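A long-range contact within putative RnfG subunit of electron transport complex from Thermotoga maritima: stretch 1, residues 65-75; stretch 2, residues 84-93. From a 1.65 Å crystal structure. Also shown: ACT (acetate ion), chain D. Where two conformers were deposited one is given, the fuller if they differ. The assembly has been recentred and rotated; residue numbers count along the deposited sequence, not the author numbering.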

# COMPACT_ATOMS: atom_id res chain seq x y z
N LYS A 65 -13.86 -12.15 0.63
CA LYS A 65 -13.86 -13.18 1.67
C LYS A 65 -12.79 -12.93 2.72
O LYS A 65 -12.99 -13.19 3.90
CB LYS A 65 -13.71 -14.59 1.07
CG LYS A 65 -13.90 -15.69 2.05
N GLU A 66 -11.64 -12.44 2.28
CA GLU A 66 -10.45 -12.37 3.09
C GLU A 66 -10.16 -10.99 3.66
O GLU A 66 -9.18 -10.81 4.37
CB GLU A 66 -9.24 -12.80 2.24
CG GLU A 66 -9.42 -14.16 1.59
CD GLU A 66 -8.53 -15.17 2.20
OE1 GLU A 66 -7.33 -15.13 1.86
OE2 GLU A 66 -9.02 -15.98 3.00
N GLY A 67 -10.98 -9.99 3.31
CA GLY A 67 -10.76 -8.66 3.85
C GLY A 67 -11.62 -7.64 3.13
O GLY A 67 -12.53 -7.99 2.38
N VAL A 68 -11.27 -6.37 3.36
CA VAL A 68 -12.09 -5.25 2.89
C VAL A 68 -11.18 -4.17 2.31
O VAL A 68 -10.16 -3.82 2.88
CB VAL A 68 -12.92 -4.65 4.07
CG1 VAL A 68 -13.81 -3.49 3.54
CG2 VAL A 68 -13.76 -5.69 4.78
N VAL A 69 -11.58 -3.66 1.14
CA VAL A 69 -10.94 -2.51 0.53
C VAL A 69 -11.76 -1.26 0.79
O VAL A 69 -12.99 -1.26 0.64
CB VAL A 69 -10.74 -2.74 -0.98
CG1 VAL A 69 -10.23 -1.47 -1.67
CG2 VAL A 69 -9.77 -3.95 -1.20
N LEU A 70 -11.06 -0.25 1.29
CA LEU A 70 -11.65 0.98 1.79
C LEU A 70 -11.30 2.15 0.91
O LEU A 70 -10.16 2.29 0.47
CB LEU A 70 -11.15 1.20 3.20
CG LEU A 70 -11.42 0.09 4.19
CD1 LEU A 70 -10.61 0.28 5.48
CD2 LEU A 70 -12.91 0.07 4.54
N GLY A 71 -12.28 3.01 0.67
CA GLY A 71 -12.06 4.19 -0.16
C GLY A 71 -12.30 5.46 0.64
O GLY A 71 -12.40 5.43 1.86
N PRO A 72 -12.39 6.60 -0.05
CA PRO A 72 -12.31 6.75 -1.48
C PRO A 72 -11.01 6.29 -2.11
O PRO A 72 -9.98 6.22 -1.46
CB PRO A 72 -12.39 8.29 -1.67
CG PRO A 72 -13.00 8.79 -0.47
CD PRO A 72 -12.61 7.89 0.64
N LEU A 73 -11.09 6.01 -3.41
CA LEU A 73 -9.90 5.79 -4.22
C LEU A 73 -9.35 7.20 -4.48
O LEU A 73 -9.96 7.98 -5.21
CB LEU A 73 -10.31 5.12 -5.53
CG LEU A 73 -9.16 4.89 -6.50
CD1 LEU A 73 -8.06 4.05 -5.87
CD2 LEU A 73 -9.68 4.26 -7.77
N TYR A 74 -8.21 7.54 -3.90
CA TYR A 74 -7.58 8.83 -4.15
C TYR A 74 -6.63 8.70 -5.33
O TYR A 74 -5.81 7.78 -5.37
CB TYR A 74 -6.77 9.28 -2.93
CG TYR A 74 -7.61 9.45 -1.70
CD1 TYR A 74 -8.42 10.56 -1.52
CD2 TYR A 74 -7.60 8.49 -0.71
CE1 TYR A 74 -9.19 10.72 -0.36
CE2 TYR A 74 -8.37 8.63 0.45
CZ TYR A 74 -9.16 9.75 0.63
OH TYR A 74 -9.97 9.93 1.76
N GLU A 75 -6.76 9.63 -6.29
CA GLU A 75 -5.96 9.63 -7.50
C GLU A 75 -5.02 10.80 -7.55
O GLU A 75 -5.40 11.92 -7.17
CB GLU A 75 -6.87 9.78 -8.69
CG GLU A 75 -7.88 8.66 -8.85
CD GLU A 75 -8.67 8.81 -10.13
OE1 GLU A 75 -8.16 8.36 -11.17
OE2 GLU A 75 -9.76 9.40 -10.11
C ACT D . -4.35 4.19 -15.30
O ACT D . -3.93 5.00 -14.45
OXT ACT D . -3.84 4.32 -16.43
CH3 ACT D . -5.35 3.13 -14.98
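Stretch 2 84-93: AYVLSGYAPG

The pairing of these two stretches is interrupted by a beta bulge. Between L70 and Y74 the register shifts by two residues, so L70 pairs with S88 and Y74 with V86. Between these pairs stretch 1 has three residues, G71, P72 and L73, and stretch 2 has one, L87. The chain turns a corner at G71, and the peptide bond before P72 is cis.

Stretch 2 is one extended strand from A84 to Y90, already under way before A84. A91, P92 and G93 follow as loop. It runs antiparallel to both strands of stretch 1. Its N-to-C direction makes an angle of 156° with the strand around V68 to L70 and 154° with the strand that leads into E75. The axes approach to 4.4 Å and 4.8 Å respectively.

Six backbone hydrogen bonds hold the strands together, two at each of three pairs. At the first pair, V68 N donates to Y90 O at 2.9 Å and Y90 N donates to V68 O at 2.8 Å. At the second, L70 N donates to S88 O at 2.8 Å, and the return bond from S88 N to L70 O is longer, 3.1 Å. Beyond the bulge, Y74 N donates to V86 O at 3.0 Å and V86 N to Y74 O at 2.8 Å. V69 with G89 and E75 with Y85 are non-hydrogen-bonded pairs. CA-H...O contacts accompany this ladder: G89 CA lies 3.3 Å from V68 O, Y85 CA 3.3 Å from Y74 O, and E75 CA 3.6 Å from A84 O.

V68, L70, Y74, V86, S88 and Y90 place their side chains on one face of the sheet. V68 CG2 meets Y90 CD2 at 4.2 Å, L70 CB lies 3.8 Å from S88 CB, and Y74 CB is 4.2 Å from V86 CB. These are neighbours across the paired backbones.

V69, E75 and Y85 point to the other face. V69 CG1 packs on L87 CD1 at 3.7 Å. G89 has no side chain to cover V69, and their CA atoms are 4.5 Å apart. L73 starts out sideways, but its end comes nearer to stretch 2. There L73 CD1 reaches Y85 CD1 at 4.0 Å and L87 CB at 4.4 Å, an apolar contact within the bulge. E75 OE1 approaches Y85 CE1 at 3.5 Å. Y85 OH donates a hydrogen bond to acetate ACT O at 2.6 Å. The acetate probably comes from the crystallisation liquor.

Where stretch 2 leaves its strand, the backbones stay close. G67 CA is 3.2 Å from Y90 O and 4.3 Å from A91 CA. A CB on G67 would sit 2.4 Å from Y90 O, a clash, so the close approach depends on the absence of a side chain here. Next to it, E66 O touches P92 CD at 3.3 Å and A91 CB at 3.8 Å. K65 and G93 make no contact across the two stretches. Together the stretches bury 718 Å², both sides summed.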

# COMPACT_ATOMS: atom_id res chain seq x y z
N ALA A 84 -0.88 7.69 -9.87
CA ALA A 84 -0.73 7.07 -8.56
C ALA A 84 -2.13 6.94 -7.95
O ALA A 84 -2.99 7.76 -8.20
CB ALA A 84 0.18 7.89 -7.70
N TYR A 85 -2.32 5.88 -7.15
CA TYR A 85 -3.59 5.57 -6.51
C TYR A 85 -3.30 5.30 -5.06
O TYR A 85 -2.37 4.53 -4.77
CB TYR A 85 -4.22 4.34 -7.19
CG TYR A 85 -4.55 4.65 -8.62
CD1 TYR A 85 -5.78 5.27 -8.92
CD2 TYR A 85 -3.63 4.48 -9.62
CE1 TYR A 85 -6.07 5.66 -10.21
CE2 TYR A 85 -3.94 4.84 -10.92
CZ TYR A 85 -5.16 5.44 -11.21
OH TYR A 85 -5.46 5.85 -12.48
N VAL A 86 -4.06 5.90 -4.16
CA VAL A 86 -3.96 5.59 -2.74
C VAL A 86 -5.29 5.03 -2.30
O VAL A 86 -6.35 5.58 -2.56
CB VAL A 86 -3.53 6.83 -1.89
CG1 VAL A 86 -3.57 6.48 -0.41
CG2 VAL A 86 -2.14 7.33 -2.34
N LEU A 87 -5.20 3.90 -1.62
CA LEU A 87 -6.39 3.37 -0.97
C LEU A 87 -6.04 2.72 0.35
O LEU A 87 -4.88 2.77 0.78
CB LEU A 87 -7.18 2.44 -1.92
CG LEU A 87 -6.53 1.13 -2.39
CD1 LEU A 87 -7.48 0.39 -3.34
CD2 LEU A 87 -5.20 1.40 -3.12
N SER A 88 -7.06 2.20 1.02
CA SER A 88 -6.88 1.61 2.33
C SER A 88 -7.45 0.18 2.31
O SER A 88 -8.24 -0.21 1.44
CB SER A 88 -7.62 2.49 3.34
OG SER A 88 -6.88 3.70 3.54
N GLY A 89 -7.09 -0.58 3.33
CA GLY A 89 -7.58 -1.92 3.44
C GLY A 89 -7.52 -2.50 4.83
O GLY A 89 -6.84 -1.96 5.73
N TYR A 90 -8.26 -3.57 4.98
CA TYR A 90 -8.41 -4.29 6.23
C TYR A 90 -8.35 -5.80 5.98
O TYR A 90 -8.88 -6.29 4.99
CB TYR A 90 -9.78 -3.99 6.84
CG TYR A 90 -10.15 -4.87 8.02
CD1 TYR A 90 -9.70 -4.60 9.31
CD2 TYR A 90 -10.93 -6.02 7.82
CE1 TYR A 90 -10.04 -5.44 10.35
CE2 TYR A 90 -11.27 -6.84 8.86
CZ TYR A 90 -10.82 -6.56 10.11
OH TYR A 90 -11.20 -7.46 11.11
N ALA A 91 -7.76 -6.55 6.89
CA ALA A 91 -7.89 -7.99 6.94
C ALA A 91 -8.04 -8.43 8.38
O ALA A 91 -7.50 -7.79 9.28
CB ALA A 91 -6.67 -8.69 6.27
N PRO A 92 -8.80 -9.51 8.60
CA PRO A 92 -8.88 -10.07 9.97
C PRO A 92 -7.47 -10.36 10.55
O PRO A 92 -6.61 -10.82 9.84
CB PRO A 92 -9.69 -11.35 9.79
CG PRO A 92 -10.43 -11.20 8.50
CD PRO A 92 -9.60 -10.27 7.63
N GLY A 93 -7.24 -10.05 11.81
CA GLY A 93 -5.88 -10.03 12.38
C GLY A 93 -5.59 -8.58 12.76
O GLY A 93 -4.74 -8.31 13.61